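Local coordinates for protein-arginine-phosphatase (PDB 4KK3) that removes phosphate from phosphoarginine residues of many proteins, reversing the action of the arginine kinase McsB in Bacillus subtilis, at residues I124-Y127 against K128-R131; E135-L138 against R139-A142. All blocks are in the same frame, centred on the assembly; numbering follows the deposited sequence.

Contact 1 (I124-Y127 against K128-R131)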
ATOM      1  N   ILE A 124      12.417  15.121   3.221  1.00 26.33           N
ATOM      2  CA  ILE A 124      12.842  13.741   3.417  1.00 26.90           C
ATOM      3  C   ILE A 124      12.404  13.250   4.799  1.00 25.87           C
ATOM      4  O   ILE A 124      12.076  12.083   4.974  1.00 26.89           O
ATOM      5  CB  ILE A 124      14.379  13.589   3.224  1.00 32.19           C
ATOM      6  CG1 ILE A 124      14.796  12.116   3.231  1.00 31.17           C
ATOM      7  CG2 ILE A 124      15.161  14.385   4.277  1.00 33.58           C
ATOM      8  CD1 ILE A 124      14.144  11.284   2.141  1.00 30.80           C
ATOM      9  N   ASP A 125      12.367  14.149   5.778  1.00 26.52           N
ATOM     10  CA  ASP A 125      11.951  13.753   7.117  1.00 24.50           C
ATOM     11  C   ASP A 125      10.469  13.396   7.204  1.00 25.28           C
ATOM     12  O   ASP A 125      10.096  12.496   7.960  1.00 25.55           O
ATOM     13  CB  ASP A 125      12.335  14.807   8.145  1.00 29.18           C
ATOM     14  CG  ASP A 125      13.827  15.045   8.184  1.00 34.53           C
ATOM     15  OD1 ASP A 125      14.572  14.117   8.569  1.00 41.97           O
ATOM     16  OD2 ASP A 125      14.252  16.156   7.816  1.00 42.52           O
ATOM     17  N   ILE A 126       9.633  14.088   6.432  1.00 25.26           N
ATOM     18  CA  ILE A 126       8.215  13.721   6.331  1.00 25.34           C
ATOM     19  C   ILE A 126       8.077  12.304   5.767  1.00 24.51           C
ATOM     20  O   ILE A 126       7.328  11.474   6.297  1.00 21.64           O
ATOM     21  CB  ILE A 126       7.428  14.695   5.430  1.00 24.40           C
ATOM     22  CG1 ILE A 126       7.343  16.077   6.076  1.00 35.25           C
ATOM     23  CG2 ILE A 126       6.004  14.176   5.172  1.00 23.23           C
ATOM     24  CD1 ILE A 126       6.500  16.109   7.336  1.00 37.96           C
ATOM     25  N   TYR A 127       8.813  12.029   4.694  1.00 23.70           N
ATOM     26  CA  TYR A 127       8.808  10.698   4.087  1.00 19.97           C
ATOM     27  C   TYR A 127       9.304   9.613   5.030  1.00 19.94           C
ATOM     28  O   TYR A 127       8.765   8.512   5.043  1.00 21.52           O
ATOM     29  CB  TYR A 127       9.653  10.667   2.823  1.00 19.73           C
ATOM     30  CG  TYR A 127       8.939  11.134   1.588  1.00 21.98           C
ATOM     31  CD1 TYR A 127       8.754  12.484   1.351  1.00 23.26           C
ATOM     32  CD2 TYR A 127       8.465  10.227   0.646  1.00 20.33           C
ATOM     33  CE1 TYR A 127       8.109  12.920   0.222  1.00 26.87           C
ATOM     34  CE2 TYR A 127       7.822  10.661  -0.500  1.00 23.86           C
ATOM     35  CZ  TYR A 127       7.645  12.005  -0.700  1.00 27.55           C
ATOM     36  OH  TYR A 127       7.005  12.451  -1.833  1.00 37.65           O
ATOM     37  N   LYS A 128      10.337   9.910   5.809  1.00 22.43           N
ATOM     38  CA  LYS A 128      10.870   8.898   6.710  1.00 21.77           C
ATOM     39  C   LYS A 128       9.862   8.581   7.809  1.00 26.19           C
ATOM     40  O   LYS A 128       9.767   7.444   8.256  1.00 21.49           O
ATOM     41  CB  LYS A 128      12.234   9.298   7.281  1.00 24.06           C
ATOM     42  CG  LYS A 128      13.322   9.334   6.231  1.00 23.55           C
ATOM     43  CD  LYS A 128      14.668   9.674   6.863  1.00 33.79           C
ATOM     44  CE  LYS A 128      15.710  10.009   5.821  1.00 39.65           C
ATOM     45  NZ  LYS A 128      17.080  10.093   6.419  1.00 45.87           N
ATOM     46  N   GLN A 129       9.091   9.587   8.219  1.00 25.70           N
ATOM     47  CA  GLN A 129       8.012   9.380   9.181  1.00 24.04           C
ATOM     48  C   GLN A 129       6.907   8.502   8.590  1.00 20.80           C
ATOM     49  O   GLN A 129       6.399   7.604   9.251  1.00 24.61           O
ATOM     50  CB  GLN A 129       7.448  10.723   9.654  1.00 24.37           C
ATOM     51  CG  GLN A 129       8.451  11.556  10.455  1.00 38.70           C
ATOM     52  CD  GLN A 129       7.905  12.918  10.849  1.00 47.06           C
ATOM     53  OE1 GLN A 129       8.186  13.928  10.200  1.00 43.81           O
ATOM     54  NE2 GLN A 129       7.120  12.952  11.921  1.00 51.86           N
ATOM     55  N   THR A 130       6.557   8.754   7.335  1.00 20.21           N
ATOM     56  CA  THR A 130       5.596   7.912   6.624  1.00 17.74           C
ATOM     57  C   THR A 130       6.113   6.478   6.521  1.00 18.11           C
ATOM     58  O   THR A 130       5.397   5.510   6.791  1.00 18.33           O
ATOM     59  CB  THR A 130       5.328   8.451   5.223  1.00 19.06           C
ATOM     60  OG1 THR A 130       4.757   9.759   5.331  1.00 21.53           O
ATOM     61  CG2 THR A 130       4.357   7.544   4.479  1.00 20.42           C
ATOM     62  N   ARG A 131       7.379   6.351   6.143  1.00 19.07           N
ATOM     63  CA  ARG A 131       8.003   5.033   6.079  1.00 14.41           C
ATOM     64  C   ARG A 131       7.856   4.281   7.409  1.00 15.61           C
ATOM     65  O   ARG A 131       7.471   3.113   7.429  1.00 16.75           O
ATOM     66  CB  ARG A 131       9.488   5.169   5.720  1.00 16.05           C
ATOM     67  CG  ARG A 131      10.226   3.835   5.724  1.00 19.61           C
ATOM     68  CD  ARG A 131      11.739   4.061   5.806  1.00 19.07           C
ATOM     69  NE  ARG A 131      12.139   4.553   7.124  1.00 23.84           N
ATOM     70  CZ  ARG A 131      13.252   5.242   7.375  1.00 23.69           C
ATOM     71  NH1 ARG A 131      14.104   5.558   6.400  1.00 21.82           N
ATOM     72  NH2 ARG A 131      13.501   5.640   8.611  1.00 26.39           N
TER
HETATM   73  O   HOH W   1       4.868  12.077   7.374  1.00 30.55           O

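Contact 2 (E135-L138 against R139-A142)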
ATOM      1  N   GLU A 135       5.850   0.932   8.157  1.00 19.59           N
ATOM      2  CA  GLU A 135       6.572  -0.244   8.641  1.00 19.91           C
ATOM      3  C   GLU A 135       5.853  -0.903   9.820  1.00 19.04           C
ATOM      4  O   GLU A 135       5.642  -2.119   9.829  1.00 23.42           O
ATOM      5  CB  GLU A 135       8.012   0.128   9.011  1.00 20.44           C
ATOM      6  CG  GLU A 135       8.907  -1.072   9.302  1.00 31.01           C
ATOM      7  CD  GLU A 135      10.356  -0.667   9.505  1.00 45.17           C
ATOM      8  OE1 GLU A 135      10.670   0.529   9.317  1.00 51.14           O
ATOM      9  OE2 GLU A 135      11.179  -1.541   9.850  1.00 54.69           O
ATOM     10  N   GLU A 136       5.473  -0.100  10.806  1.00 18.76           N
ATOM     11  CA  GLU A 136       4.815  -0.610  12.002  1.00 21.50           C
ATOM     12  C   GLU A 136       3.483  -1.279  11.671  1.00 21.54           C
ATOM     13  O   GLU A 136       3.148  -2.328  12.217  1.00 24.44           O
ATOM     14  CB  GLU A 136       4.614   0.514  13.022  1.00 28.90           C
ATOM     15  CG  GLU A 136       3.878   0.084  14.277  1.00 32.80           C
ATOM     16  CD  GLU A 136       3.888   1.143  15.361  1.00 38.17           C
ATOM     17  OE1 GLU A 136       4.976   1.449  15.895  1.00 42.06           O
ATOM     18  OE2 GLU A 136       2.805   1.666  15.681  1.00 38.54           O
ATOM     19  N   LEU A 137       2.718  -0.668  10.770  1.00 16.87           N
ATOM     20  CA  LEU A 137       1.436  -1.242  10.355  1.00 20.83           C
ATOM     21  C   LEU A 137       1.620  -2.548   9.589  1.00 20.68           C
ATOM     22  O   LEU A 137       0.861  -3.519   9.757  1.00 20.60           O
ATOM     23  CB  LEU A 137       0.697  -0.240   9.478  1.00 17.90           C
ATOM     24  CG  LEU A 137       0.132   0.951  10.255  1.00 17.58           C
ATOM     25  CD1 LEU A 137      -0.224   2.096   9.316  1.00 20.32           C
ATOM     26  CD2 LEU A 137      -1.080   0.516  11.060  1.00 20.08           C
ATOM     27  N   LEU A 138       2.645  -2.574   8.749  1.00 16.95           N
ATOM     28  CA  LEU A 138       2.863  -3.694   7.848  1.00 16.00           C
ATOM     29  C   LEU A 138       3.456  -4.892   8.577  1.00 16.51           C
ATOM     30  O   LEU A 138       3.174  -6.028   8.210  1.00 21.27           O
ATOM     31  CB  LEU A 138       3.743  -3.273   6.670  1.00 16.68           C
ATOM     32  CG  LEU A 138       3.039  -2.225   5.791  1.00 16.30           C
ATOM     33  CD1 LEU A 138       4.030  -1.625   4.798  1.00 19.05           C
ATOM     34  CD2 LEU A 138       1.831  -2.792   5.063  1.00 19.32           C
ATOM     35  N   ARG A 139       4.253  -4.637   9.613  1.00 18.56           N
ATOM     36  CA  ARG A 139       4.695  -5.722  10.490  1.00 22.24           C
ATOM     37  C   ARG A 139       3.516  -6.393  11.188  1.00 22.76           C
ATOM     38  O   ARG A 139       3.474  -7.622  11.284  1.00 23.79           O
ATOM     39  CB  ARG A 139       5.739  -5.251  11.507  1.00 28.03           C
ATOM     40  CG  ARG A 139       7.069  -4.912  10.853  1.00 31.38           C
ATOM     41  CD  ARG A 139       8.188  -4.726  11.854  1.00 37.88           C
ATOM     42  NE  ARG A 139       9.428  -4.349  11.178  1.00 41.84           N
ATOM     43  CZ  ARG A 139      10.243  -5.209  10.571  1.00 48.40           C
ATOM     44  NH1 ARG A 139       9.961  -6.507  10.555  1.00 50.81           N
ATOM     45  NH2 ARG A 139      11.345  -4.773   9.980  1.00 49.55           N
ATOM     46  N   GLN A 140       2.557  -5.593  11.648  1.00 23.04           N
ATOM     47  CA  GLN A 140       1.355  -6.137  12.280  1.00 26.76           C
ATOM     48  C   GLN A 140       0.505  -6.888  11.264  1.00 24.58           C
ATOM     49  O   GLN A 140      -0.038  -7.943  11.582  1.00 24.27           O
ATOM     50  CB  GLN A 140       0.498  -5.050  12.919  1.00 34.89           C
ATOM     51  CG  GLN A 140       1.167  -4.148  13.927  1.00 44.28           C
ATOM     52  CD  GLN A 140       0.245  -3.013  14.362  1.00 49.29           C
ATOM     53  OE1 GLN A 140      -0.788  -3.247  15.003  1.00 52.96           O
ATOM     54  NE2 GLN A 140       0.599  -1.782  13.995  1.00 37.29           N
ATOM     55  N   LEU A 141       0.373  -6.331  10.057  1.00 22.61           N
ATOM     56  CA  LEU A 141      -0.372  -6.985   8.989  1.00 21.00           C
ATOM     57  C   LEU A 141       0.152  -8.391   8.736  1.00 20.77           C
ATOM     58  O   LEU A 141      -0.619  -9.341   8.618  1.00 22.82           O
ATOM     59  CB  LEU A 141      -0.345  -6.160   7.691  1.00 20.14           C
ATOM     60  CG  LEU A 141      -1.075  -6.733   6.466  1.00 15.96           C
ATOM     61  CD1 LEU A 141      -2.585  -6.813   6.714  1.00 20.50           C
ATOM     62  CD2 LEU A 141      -0.805  -5.903   5.207  1.00 16.54           C
ATOM     63  N   ALA A 142       1.471  -8.514   8.654  1.00 19.23           N
ATOM     64  CA  ALA A 142       2.106  -9.799   8.437  1.00 23.52           C
ATOM     65  C   ALA A 142       1.686 -10.810   9.504  1.00 24.85           C
ATOM     66  O   ALA A 142       1.270 -11.919   9.179  1.00 30.11           O
ATOM     67  CB  ALA A 142       3.601  -9.634   8.409  1.00 25.21           C
TER
HETATM   68  O   HOH W   2       0.564   0.969  14.209  1.00 36.24           O

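Contact 1 (I124-Y127 against K128-R131)
Lys128 lies across Ile124 one turn further along helix 124-145, and its methylenes do most of the side-chain touching. Its CB sits 3.6 Å from Ile124 O, and its CG comes still closer to that oxygen, because chi1 of -67° sets CG beside the backbone N, which itself donates a hydrogen bond to Ile124 O (Lys128 N to Ile124 O, 2.9 Å). CD draws away from the carbonyl, and CE then meets the isoleucine branch, with Lys128 CE 3.5 Å from Ile124 CG1, closer than usual for two carbons; Ile124 CD1 lies a little further off. Past CE the extended chain leaves the segment, and NZ forms a salt bridge with Glu57. On another side of the helix, Ile126 O accepts two bonds: Thr130 N at 3.0 Å and water 1 at 2.8 Å. The same water is 3.1 Å from Thr130 OG1, tying the hydroxyl to the turn. Tyr127 O takes Arg131 N at 2.8 Å, while the Tyr127 ring turns off to meet His50 edge-to-face and to touch Cys12 of the substrate-binding loop. The first two turns of the helix are thus held by main-chain hydrogen bonds, with the lysine's apolar stem packed on isoleucine and its ammonium probably balanced by Glu57.

Contact 2 (E135-L138 against R139-A142)
Leu138 and Leu141 run side by side on the buried flank of helix 124-145, their CD2 methyls 4.1 Å apart. Leu138 rests on Ile24 and Leu141 on Phe21, both of helix 13-28, while Leu137 leans on Thr110 of helix 105-110. Main-chain bonds run beneath this flank, from Leu141 N to Leu137 O at 2.9 Å and from Ala142 N to Leu138 O at 3.0 Å. The flank toward solvent is more polar and looser, though Arg139 also touches Ile24. With CG opposite the backbone N (chi1 -170°), the extended Glu135 chain carries its carboxylate along to the Arg139 guanidinium, where Arg139 NH2 reaches Glu135 OE2 at 3.2 Å in a salt bridge. The oxygen uses its anti lone pair and lies at the guanidinium edge, with the two planes 46° apart; this one bond, not a coplanar two-bond grip, joins the pair. Gln140 runs extended alongside Glu136, and its NE2 donates to Glu136 O at 3.2 Å from above the carbonyl plane, 59° out of it. Water 2 donates to Glu136 OE2 at 2.8 Å and accepts a weak bond from Gln140 NE2. Leucines on one flank and an i to i+4 Glu-Arg pair on the other mark an amphipathic helix packed against its neighbours.

Contacts 1 and 2 are two spans of the same helix, 124-145, met in series along the chain, with centres about 16 Å apart and no direct touch between them. Contact 1 lies nearer the catalytic end: the side chain of Tyr127 is about 3 Å from that of Cys12 and about 6 Å from a bound phosphate ion, and that of Thr130 is about 4 Å from that of Arg13, an active-site residue by similarity. In contact 2 the Leu138 side chain stands about 9 Å from that of Arg13 and about 12 Å from that of the nucleophile Cys7. Helix 13-28 meets both contacts, through Met16 in 124-131 and Phe21 and Ile24 in 135-142.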